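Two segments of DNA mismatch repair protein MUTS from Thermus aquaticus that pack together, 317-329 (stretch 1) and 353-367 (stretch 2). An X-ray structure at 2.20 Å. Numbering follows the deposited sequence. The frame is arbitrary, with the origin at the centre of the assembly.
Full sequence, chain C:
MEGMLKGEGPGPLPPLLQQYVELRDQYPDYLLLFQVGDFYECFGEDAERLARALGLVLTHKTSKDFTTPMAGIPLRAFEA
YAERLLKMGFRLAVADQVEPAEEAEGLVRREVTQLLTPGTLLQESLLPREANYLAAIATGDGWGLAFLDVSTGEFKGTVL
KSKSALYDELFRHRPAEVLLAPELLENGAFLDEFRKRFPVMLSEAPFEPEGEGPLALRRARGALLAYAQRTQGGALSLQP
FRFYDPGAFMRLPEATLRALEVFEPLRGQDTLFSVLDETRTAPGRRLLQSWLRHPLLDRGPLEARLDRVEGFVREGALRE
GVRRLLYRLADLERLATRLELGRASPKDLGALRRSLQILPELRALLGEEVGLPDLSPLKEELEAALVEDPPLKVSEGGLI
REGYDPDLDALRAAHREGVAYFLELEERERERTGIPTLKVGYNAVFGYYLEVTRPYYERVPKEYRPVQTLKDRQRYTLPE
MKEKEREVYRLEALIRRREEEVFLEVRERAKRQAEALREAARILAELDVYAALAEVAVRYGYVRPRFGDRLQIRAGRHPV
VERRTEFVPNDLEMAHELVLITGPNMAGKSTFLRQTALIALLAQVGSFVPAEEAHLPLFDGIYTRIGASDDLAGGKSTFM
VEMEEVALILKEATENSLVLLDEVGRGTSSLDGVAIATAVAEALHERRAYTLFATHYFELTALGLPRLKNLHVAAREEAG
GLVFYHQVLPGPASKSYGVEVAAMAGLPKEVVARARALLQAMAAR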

ATOM      1  N   ALA C 317     -14.596  36.066 -20.886  1.00 32.74           N
ATOM      2  CA  ALA C 317     -13.389  36.154 -21.695  1.00 32.74           C
ATOM      3  C   ALA C 317     -12.165  36.401 -20.807  1.00 32.43           C
ATOM      4  O   ALA C 317     -11.160  35.701 -20.905  1.00 32.68           O
ATOM      5  CB  ALA C 317     -13.542  37.279 -22.739  1.00 32.67           C
ATOM      6  N   LEU C 318     -12.262  37.395 -19.935  1.00 32.19           N
ATOM      7  CA  LEU C 318     -11.174  37.728 -19.030  1.00 32.01           C
ATOM      8  C   LEU C 318     -10.811  36.547 -18.130  1.00 31.76           C
ATOM      9  O   LEU C 318      -9.629  36.250 -17.912  1.00 31.57           O
ATOM     10  CB  LEU C 318     -11.573  38.919 -18.164  1.00 32.50           C
ATOM     11  CG  LEU C 318     -10.546  39.352 -17.122  1.00 32.95           C
ATOM     12  CD1 LEU C 318      -9.240  39.757 -17.816  1.00 32.99           C
ATOM     13  CD2 LEU C 318     -11.113  40.506 -16.314  1.00 32.89           C
ATOM     14  N   ARG C 319     -11.839  35.882 -17.610  1.00 30.90           N
ATOM     15  CA  ARG C 319     -11.648  34.737 -16.735  1.00 30.32           C
ATOM     16  C   ARG C 319     -10.870  33.617 -17.420  1.00 30.18           C
ATOM     17  O   ARG C 319      -9.891  33.106 -16.871  1.00 30.13           O
ATOM     18  CB  ARG C 319     -12.995  34.181 -16.265  1.00 29.51           C
ATOM     19  CG  ARG C 319     -12.844  33.047 -15.251  1.00 29.51           C
ATOM     20  CD  ARG C 319     -14.169  32.371 -14.938  1.00 28.81           C
ATOM     21  NE  ARG C 319     -14.699  31.649 -16.089  1.00 28.24           N
ATOM     22  CZ  ARG C 319     -15.839  31.953 -16.699  1.00 27.87           C
ATOM     23  NH1 ARG C 319     -16.571  32.971 -16.268  1.00 27.67           N
ATOM     24  NH2 ARG C 319     -16.252  31.229 -17.726  1.00 27.41           N
ATOM     25  N   GLU C 320     -11.313  33.224 -18.611  1.00 30.00           N
ATOM     26  CA  GLU C 320     -10.648  32.147 -19.336  1.00 29.77           C
ATOM     27  C   GLU C 320      -9.258  32.586 -19.804  1.00 29.46           C
ATOM     28  O   GLU C 320      -8.320  31.779 -19.857  1.00 29.65           O
ATOM     29  CB  GLU C 320     -11.502  31.707 -20.534  1.00 29.88           C
ATOM     30  CG  GLU C 320     -12.895  31.175 -20.160  1.00 29.77           C
ATOM     31  CD  GLU C 320     -12.833  29.949 -19.259  1.00 29.95           C
ATOM     32  OE1 GLU C 320     -11.872  29.154 -19.400  1.00 29.68           O
ATOM     33  OE2 GLU C 320     -13.747  29.777 -18.425  1.00 29.47           O
ATOM     34  N   GLY C 321      -9.129  33.866 -20.140  1.00 28.78           N
ATOM     35  CA  GLY C 321      -7.849  34.387 -20.581  1.00 28.16           C
ATOM     36  C   GLY C 321      -6.816  34.303 -19.473  1.00 28.05           C
ATOM     37  O   GLY C 321      -5.693  33.832 -19.684  1.00 27.87           O
ATOM     38  N   VAL C 322      -7.197  34.762 -18.287  1.00 27.74           N
ATOM     39  CA  VAL C 322      -6.299  34.729 -17.137  1.00 27.87           C
ATOM     40  C   VAL C 322      -5.899  33.285 -16.823  1.00 27.93           C
ATOM     41  O   VAL C 322      -4.716  32.995 -16.616  1.00 28.20           O
ATOM     42  CB  VAL C 322      -6.966  35.386 -15.903  1.00 27.97           C
ATOM     43  CG1 VAL C 322      -6.201  35.052 -14.636  1.00 28.16           C
ATOM     44  CG2 VAL C 322      -7.007  36.892 -16.096  1.00 27.90           C
ATOM     45  N   ARG C 323      -6.883  32.386 -16.812  1.00 27.71           N
ATOM     46  CA  ARG C 323      -6.646  30.973 -16.533  1.00 28.11           C
ATOM     47  C   ARG C 323      -5.719  30.334 -17.579  1.00 28.41           C
ATOM     48  O   ARG C 323      -4.892  29.479 -17.255  1.00 28.18           O
ATOM     49  CB  ARG C 323      -7.992  30.220 -16.450  1.00 27.36           C
ATOM     50  CG  ARG C 323      -8.813  30.554 -15.189  1.00 26.86           C
ATOM     51  CD  ARG C 323     -10.231  29.967 -15.203  1.00 26.17           C
ATOM     52  NE  ARG C 323     -10.242  28.513 -15.354  1.00 26.21           N
ATOM     53  CZ  ARG C 323      -9.773  27.654 -14.451  1.00 26.21           C
ATOM     54  NH1 ARG C 323      -9.254  28.100 -13.312  1.00 25.65           N
ATOM     55  NH2 ARG C 323      -9.803  26.347 -14.694  1.00 25.61           N
ATOM     56  N   ARG C 324      -5.855  30.759 -18.832  1.00 28.98           N
ATOM     57  CA  ARG C 324      -5.016  30.249 -19.914  1.00 29.49           C
ATOM     58  C   ARG C 324      -3.572  30.632 -19.605  1.00 29.37           C
ATOM     59  O   ARG C 324      -2.665  29.800 -19.667  1.00 29.20           O
ATOM     60  CB  ARG C 324      -5.420  30.894 -21.252  1.00 30.76           C
ATOM     61  CG  ARG C 324      -5.694  29.921 -22.387  1.00 32.14           C
ATOM     62  CD  ARG C 324      -5.653  30.632 -23.748  1.00 33.28           C
ATOM     63  NE  ARG C 324      -6.542  31.789 -23.789  1.00 34.20           N
ATOM     64  CZ  ARG C 324      -7.870  31.722 -23.712  1.00 34.75           C
ATOM     65  NH1 ARG C 324      -8.481  30.548 -23.597  1.00 34.87           N
ATOM     66  NH2 ARG C 324      -8.590  32.839 -23.720  1.00 35.10           N
ATOM     67  N   LEU C 325      -3.366  31.904 -19.268  1.00 29.15           N
ATOM     68  CA  LEU C 325      -2.027  32.405 -18.968  1.00 29.28           C
ATOM     69  C   LEU C 325      -1.433  31.789 -17.704  1.00 29.39           C
ATOM     70  O   LEU C 325      -0.259  31.408 -17.700  1.00 29.10           O
ATOM     71  CB  LEU C 325      -2.040  33.941 -18.870  1.00 28.67           C
ATOM     72  CG  LEU C 325      -2.254  34.639 -20.228  1.00 28.95           C
ATOM     73  CD1 LEU C 325      -2.590  36.107 -20.032  1.00 28.80           C
ATOM     74  CD2 LEU C 325      -0.997  34.473 -21.094  1.00 28.54           C
ATOM     75  N   LEU C 326      -2.240  31.680 -16.648  1.00 29.31           N
ATOM     76  CA  LEU C 326      -1.777  31.102 -15.387  1.00 30.06           C
ATOM     77  C   LEU C 326      -1.306  29.661 -15.552  1.00 30.66           C
ATOM     78  O   LEU C 326      -0.383  29.221 -14.878  1.00 31.09           O
ATOM     79  CB  LEU C 326      -2.887  31.142 -14.340  1.00 29.58           C
ATOM     80  CG  LEU C 326      -3.277  32.520 -13.821  1.00 29.75           C
ATOM     81  CD1 LEU C 326      -4.416  32.373 -12.811  1.00 29.71           C
ATOM     82  CD2 LEU C 326      -2.054  33.196 -13.192  1.00 29.26           C
ATOM     83  N   TYR C 327      -1.951  28.933 -16.455  1.00 31.15           N
ATOM     84  CA  TYR C 327      -1.607  27.544 -16.716  1.00 31.70           C
ATOM     85  C   TYR C 327      -0.104  27.349 -16.892  1.00 31.74           C
ATOM     86  O   TYR C 327       0.443  26.321 -16.512  1.00 31.68           O
ATOM     87  CB  TYR C 327      -2.332  27.063 -17.976  1.00 32.02           C
ATOM     88  CG  TYR C 327      -2.121  25.601 -18.306  1.00 32.31           C
ATOM     89  CD1 TYR C 327      -2.916  24.607 -17.729  1.00 32.58           C
ATOM     90  CD2 TYR C 327      -1.121  25.212 -19.188  1.00 32.57           C
ATOM     91  CE1 TYR C 327      -2.716  23.261 -18.027  1.00 32.77           C
ATOM     92  CE2 TYR C 327      -0.912  23.872 -19.491  1.00 33.40           C
ATOM     93  CZ  TYR C 327      -1.713  22.902 -18.909  1.00 33.33           C
ATOM     94  OH  TYR C 327      -1.501  21.582 -19.231  1.00 33.86           O
ATOM     95  N   ARG C 328       0.565  28.339 -17.473  1.00 32.05           N
ATOM     96  CA  ARG C 328       2.001  28.224 -17.697  1.00 32.34           C
ATOM     97  C   ARG C 328       2.835  28.883 -16.603  1.00 31.99           C
ATOM     98  O   ARG C 328       4.053  28.970 -16.734  1.00 32.48           O
ATOM     99  CB  ARG C 328       2.385  28.836 -19.053  1.00 33.15           C
ATOM    100  CG  ARG C 328       1.879  28.068 -20.281  1.00 34.17           C
ATOM    101  CD  ARG C 328       2.203  28.818 -21.573  1.00 35.55           C
ATOM    102  NE  ARG C 328       3.636  28.856 -21.890  1.00 36.66           N
ATOM    103  CZ  ARG C 328       4.283  27.914 -22.578  1.00 37.61           C
ATOM    104  NH1 ARG C 328       3.630  26.847 -23.034  1.00 37.94           N
ATOM    105  NH2 ARG C 328       5.589  28.033 -22.812  1.00 38.03           N
ATOM    106  N   LEU C 329       2.199  29.330 -15.523  1.00 31.19           N
ATOM    107  CA  LEU C 329       2.941  30.000 -14.454  1.00 30.89           C
ATOM    108  C   LEU C 329       3.582  29.053 -13.433  1.00 30.21           C
ATOM    109  O   LEU C 329       2.900  28.276 -12.767  1.00 30.49           O
ATOM    110  CB  LEU C 329       2.029  30.984 -13.717  1.00 30.98           C
ATOM    111  CG  LEU C 329       2.754  32.069 -12.928  1.00 31.39           C
ATOM    112  CD1 LEU C 329       3.361  33.055 -13.906  1.00 31.41           C
ATOM    113  CD2 LEU C 329       1.796  32.778 -11.982  1.00 31.28           C
ATOM    114  N   ARG C 353      12.132  32.655 -16.203  1.00 33.61           N
ATOM    115  CA  ARG C 353      12.030  33.469 -17.413  1.00 34.56           C
ATOM    116  C   ARG C 353      10.681  33.249 -18.097  1.00 34.74           C
ATOM    117  O   ARG C 353      10.030  34.202 -18.511  1.00 34.69           O
ATOM    118  CB  ARG C 353      13.154  33.120 -18.396  1.00 35.08           C
ATOM    119  CG  ARG C 353      13.045  33.842 -19.732  1.00 36.11           C
ATOM    120  CD  ARG C 353      14.072  33.322 -20.718  1.00 37.16           C
ATOM    121  NE  ARG C 353      13.857  31.905 -20.988  1.00 38.15           N
ATOM    122  CZ  ARG C 353      14.721  31.128 -21.632  1.00 38.93           C
ATOM    123  NH1 ARG C 353      15.869  31.627 -22.078  1.00 39.46           N
ATOM    124  NH2 ARG C 353      14.440  29.846 -21.827  1.00 39.42           N
ATOM    125  N   ARG C 354      10.271  31.991 -18.226  1.00 35.12           N
ATOM    126  CA  ARG C 354       8.990  31.687 -18.852  1.00 35.83           C
ATOM    127  C   ARG C 354       7.868  32.424 -18.124  1.00 35.83           C
ATOM    128  O   ARG C 354       7.012  33.056 -18.750  1.00 35.67           O
ATOM    129  CB  ARG C 354       8.714  30.175 -18.831  1.00 36.51           C
ATOM    130  CG  ARG C 354       7.256  29.835 -19.168  1.00 37.86           C
ATOM    131  CD  ARG C 354       6.976  28.345 -19.383  1.00 38.59           C
ATOM    132  NE  ARG C 354       7.363  27.462 -18.281  1.00 39.73           N
ATOM    133  CZ  ARG C 354       7.106  27.676 -16.992  1.00 40.09           C
ATOM    134  NH1 ARG C 354       6.463  28.769 -16.605  1.00 40.59           N
ATOM    135  NH2 ARG C 354       7.464  26.771 -16.085  1.00 39.99           N
ATOM    136  N   SER C 355       7.892  32.352 -16.797  1.00 35.76           N
ATOM    137  CA  SER C 355       6.879  33.004 -15.972  1.00 35.81           C
ATOM    138  C   SER C 355       6.906  34.526 -16.098  1.00 36.03           C
ATOM    139  O   SER C 355       5.859  35.172 -16.130  1.00 36.14           O
ATOM    140  CB  SER C 355       7.066  32.613 -14.507  1.00 35.23           C
ATOM    141  OG  SER C 355       6.927  31.218 -14.346  1.00 34.45           O
ATOM    142  N   LEU C 356       8.100  35.097 -16.164  1.00 36.24           N
ATOM    143  CA  LEU C 356       8.223  36.541 -16.280  1.00 36.77           C
ATOM    144  C   LEU C 356       7.774  37.056 -17.648  1.00 37.45           C
ATOM    145  O   LEU C 356       7.498  38.246 -17.808  1.00 37.76           O
ATOM    146  CB  LEU C 356       9.662  36.977 -15.994  1.00 36.15           C
ATOM    147  CG  LEU C 356      10.161  36.704 -14.571  1.00 35.72           C
ATOM    148  CD1 LEU C 356      11.541  37.303 -14.398  1.00 35.35           C
ATOM    149  CD2 LEU C 356       9.193  37.289 -13.546  1.00 34.92           C
ATOM    150  N   GLN C 357       7.705  36.164 -18.634  1.00 38.03           N
ATOM    151  CA  GLN C 357       7.256  36.542 -19.973  1.00 38.55           C
ATOM    152  C   GLN C 357       5.728  36.524 -19.996  1.00 38.63           C
ATOM    153  O   GLN C 357       5.093  37.167 -20.827  1.00 38.30           O
ATOM    154  CB  GLN C 357       7.816  35.571 -21.020  1.00 38.96           C
ATOM    155  CG  GLN C 357       9.340  35.590 -21.102  1.00 39.58           C
ATOM    156  CD  GLN C 357       9.907  34.605 -22.113  1.00 39.70           C
ATOM    157  OE1 GLN C 357       9.586  33.415 -22.089  1.00 39.51           O
ATOM    158  NE2 GLN C 357      10.770  35.098 -22.994  1.00 39.81           N
ATOM    159  N   ILE C 358       5.147  35.786 -19.060  1.00 39.09           N
ATOM    160  CA  ILE C 358       3.698  35.677 -18.944  1.00 39.71           C
ATOM    161  C   ILE C 358       3.164  36.891 -18.188  1.00 40.02           C
ATOM    162  O   ILE C 358       2.103  37.430 -18.504  1.00 39.79           O
ATOM    163  CB  ILE C 358       3.311  34.404 -18.155  1.00 39.93           C
ATOM    164  CG1 ILE C 358       3.719  33.164 -18.951  1.00 40.06           C
ATOM    165  CG2 ILE C 358       1.814  34.406 -17.832  1.00 39.70           C
ATOM    166  CD1 ILE C 358       3.591  31.883 -18.166  1.00 40.26           C
ATOM    167  N   LEU C 359       3.936  37.318 -17.197  1.00 40.54           N
ATOM    168  CA  LEU C 359       3.586  38.438 -16.338  1.00 41.35           C
ATOM    169  C   LEU C 359       3.038  39.656 -17.075  1.00 41.90           C
ATOM    170  O   LEU C 359       1.967  40.149 -16.742  1.00 42.01           O
ATOM    171  CB  LEU C 359       4.795  38.825 -15.490  1.00 41.13           C
ATOM    172  CG  LEU C 359       4.471  39.445 -14.136  1.00 41.47           C
ATOM    173  CD1 LEU C 359       3.532  38.517 -13.367  1.00 41.28           C
ATOM    174  CD2 LEU C 359       5.766  39.682 -13.362  1.00 41.29           C
ATOM    175  N   PRO C 360       3.768  40.164 -18.083  1.00 42.61           N
ATOM    176  CA  PRO C 360       3.286  41.332 -18.828  1.00 43.03           C
ATOM    177  C   PRO C 360       1.960  41.103 -19.553  1.00 43.63           C
ATOM    178  O   PRO C 360       1.180  42.034 -19.735  1.00 43.68           O
ATOM    179  CB  PRO C 360       4.439  41.636 -19.780  1.00 42.90           C
ATOM    180  CG  PRO C 360       5.125  40.318 -19.933  1.00 42.91           C
ATOM    181  CD  PRO C 360       5.106  39.765 -18.546  1.00 42.55           C
ATOM    182  N   GLU C 361       1.704  39.864 -19.963  1.00 44.23           N
ATOM    183  CA  GLU C 361       0.455  39.542 -20.646  1.00 44.96           C
ATOM    184  C   GLU C 361      -0.710  39.589 -19.651  1.00 45.25           C
ATOM    185  O   GLU C 361      -1.794  40.078 -19.969  1.00 44.98           O
ATOM    186  CB  GLU C 361       0.547  38.154 -21.287  1.00 45.31           C
ATOM    187  CG  GLU C 361       1.684  38.004 -22.293  1.00 45.82           C
ATOM    188  CD  GLU C 361       1.718  36.625 -22.934  1.00 46.37           C
ATOM    189  OE1 GLU C 361       0.779  36.288 -23.689  1.00 46.46           O
ATOM    190  OE2 GLU C 361       2.683  35.875 -22.674  1.00 46.88           O
ATOM    191  N   LEU C 362      -0.483  39.072 -18.447  1.00 45.67           N
ATOM    192  CA  LEU C 362      -1.508  39.091 -17.407  1.00 46.45           C
ATOM    193  C   LEU C 362      -1.756  40.538 -17.015  1.00 47.29           C
ATOM    194  O   LEU C 362      -2.897  40.967 -16.862  1.00 47.26           O
ATOM    195  CB  LEU C 362      -1.045  38.317 -16.173  1.00 45.94           C
ATOM    196  CG  LEU C 362      -1.095  36.794 -16.207  1.00 45.53           C
ATOM    197  CD1 LEU C 362      -0.324  36.246 -15.023  1.00 45.36           C
ATOM    198  CD2 LEU C 362      -2.540  36.325 -16.187  1.00 45.12           C
ATOM    199  N   ARG C 363      -0.669  41.288 -16.852  1.00 48.19           N
ATOM    200  CA  ARG C 363      -0.774  42.690 -16.478  1.00 49.07           C
ATOM    201  C   ARG C 363      -1.642  43.421 -17.497  1.00 49.11           C
ATOM    202  O   ARG C 363      -2.425  44.298 -17.143  1.00 49.14           O
ATOM    203  CB  ARG C 363       0.615  43.334 -16.400  1.00 49.69           C
ATOM    204  CG  ARG C 363       0.597  44.691 -15.725  1.00 50.57           C
ATOM    205  CD  ARG C 363       1.970  45.113 -15.215  1.00 51.75           C
ATOM    206  NE  ARG C 363       1.827  46.004 -14.062  1.00 52.66           N
ATOM    207  CZ  ARG C 363       2.819  46.684 -13.494  1.00 53.05           C
ATOM    208  NH1 ARG C 363       4.055  46.595 -13.963  1.00 53.30           N
ATOM    209  NH2 ARG C 363       2.571  47.444 -12.438  1.00 53.51           N
ATOM    210  N   ALA C 364      -1.511  43.040 -18.763  1.00 49.45           N
ATOM    211  CA  ALA C 364      -2.292  43.662 -19.824  1.00 49.91           C
ATOM    212  C   ALA C 364      -3.781  43.350 -19.691  1.00 50.16           C
ATOM    213  O   ALA C 364      -4.623  44.185 -20.013  1.00 50.25           O
ATOM    214  CB  ALA C 364      -1.783  43.197 -21.181  1.00 49.93           C
ATOM    215  N   LEU C 365      -4.104  42.149 -19.217  1.00 50.60           N
ATOM    216  CA  LEU C 365      -5.501  41.738 -19.061  1.00 50.89           C
ATOM    217  C   LEU C 365      -6.168  42.297 -17.811  1.00 51.17           C
ATOM    218  O   LEU C 365      -7.299  42.767 -17.862  1.00 51.14           O
ATOM    219  CB  LEU C 365      -5.611  40.213 -19.034  1.00 50.67           C
ATOM    220  CG  LEU C 365      -5.452  39.461 -20.352  1.00 50.58           C
ATOM    221  CD1 LEU C 365      -5.405  37.969 -20.074  1.00 50.69           C
ATOM    222  CD2 LEU C 365      -6.610  39.793 -21.275  1.00 50.49           C
ATOM    223  N   LEU C 366      -5.466  42.244 -16.689  1.00 51.64           N
ATOM    224  CA  LEU C 366      -6.025  42.729 -15.435  1.00 52.31           C
ATOM    225  C   LEU C 366      -5.838  44.230 -15.245  1.00 52.67           C
ATOM    226  O   LEU C 366      -6.428  44.828 -14.346  1.00 52.71           O
ATOM    227  CB  LEU C 366      -5.407  41.956 -14.267  1.00 52.21           C
ATOM    228  CG  LEU C 366      -5.636  40.443 -14.368  1.00 52.16           C
ATOM    229  CD1 LEU C 366      -4.711  39.699 -13.420  1.00 52.09           C
ATOM    230  CD2 LEU C 366      -7.096  40.137 -14.073  1.00 52.17           C
ATOM    231  N   GLY C 367      -5.018  44.837 -16.096  1.00 53.12           N
ATOM    232  CA  GLY C 367      -4.787  46.267 -16.003  1.00 53.47           C
ATOM    233  C   GLY C 367      -3.712  46.660 -15.005  1.00 53.87           C
ATOM    234  O   GLY C 367      -3.230  45.833 -14.225  1.00 53.83           O
TER

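Antiparallel helix pairs are commonly held together by interdigitated apolar side chains, and these two segments of the Thermus aquaticus mismatch repair protein illustrate the principle with little help from polar bonding. Helix 317-326 and helix 353-366 run at 171° between their N-to-C directions, with their axes 10.1 Å apart at closest approach. Because the two helices run in opposite senses, the register steps forward along one and backward along the other: Leu 318 lies nearest Leu 365, Val 322 nearest Leu 362, Leu 325 nearest Ile 358, and Leu 329 nearest Ser 355. The contact buries 721 Å², both sides summed.

The backbone hydrogen bonds of these segments lie within each stretch, and in the second the ladder is broken at the kink. In the first helix the i to i+4 ladder is regular, then tightens into a type I turn from Leu 326 to Leu 329, closed by Leu 329 N to Leu 326 O at 2.7 Å. The second helix is kinked around Pro 360, whose ring nitrogen has no proton to give; Glu 361 N makes only a weak bond, to Ile 358 O at 2.9 Å. No hydrogen bond crosses between the stretches.

Knobs-into-holes packing is the most distinctive feature of the interface, and it works in both directions. Leu 325 points toward the second helix and sits among Ile 358, Glu 361, Leu 362 and Leu 365; Leu 325 CB lies 3.6 Å from Leu 362 CD2. Leu 365 returns the gesture, entering a hole formed by Leu 318, Gly 321, Val 322 and Leu 325. The two knobs touch, with Leu 325 CD1 3.4 Å from Leu 365 CD1. Gly 321, lacking a side chain, leaves its backbone open to the second knob: Gly 321 C is 4.0 Å from Leu 365 CD1.

Simpler apolar contacts continue the seam. Val 322 CG2 meets Leu 366 CD2 at 3.8 Å, and Leu 326, although its CA-to-CB bond points away, brings CD2 to 4.0 Å from Leu 362 CD1. Beyond the first helix, Leu 329 CD1 packs 3.8 Å from Ser 355 CB.

Polar residues also pack through their carbon atoms. Arg 328 meets Ile 358 near its backbone, with Arg 328 CB 3.4 Å from Ile 358 CD1. Nearby, Arg 328 O and Arg 354 NH1 are only 2.4 Å apart, but the angle is poor and the pair does not count as a hydrogen bond. Proximity alone does not make a bond; in this pair of segments, cohesion comes chiefly from shape and the burial of hydrocarbon.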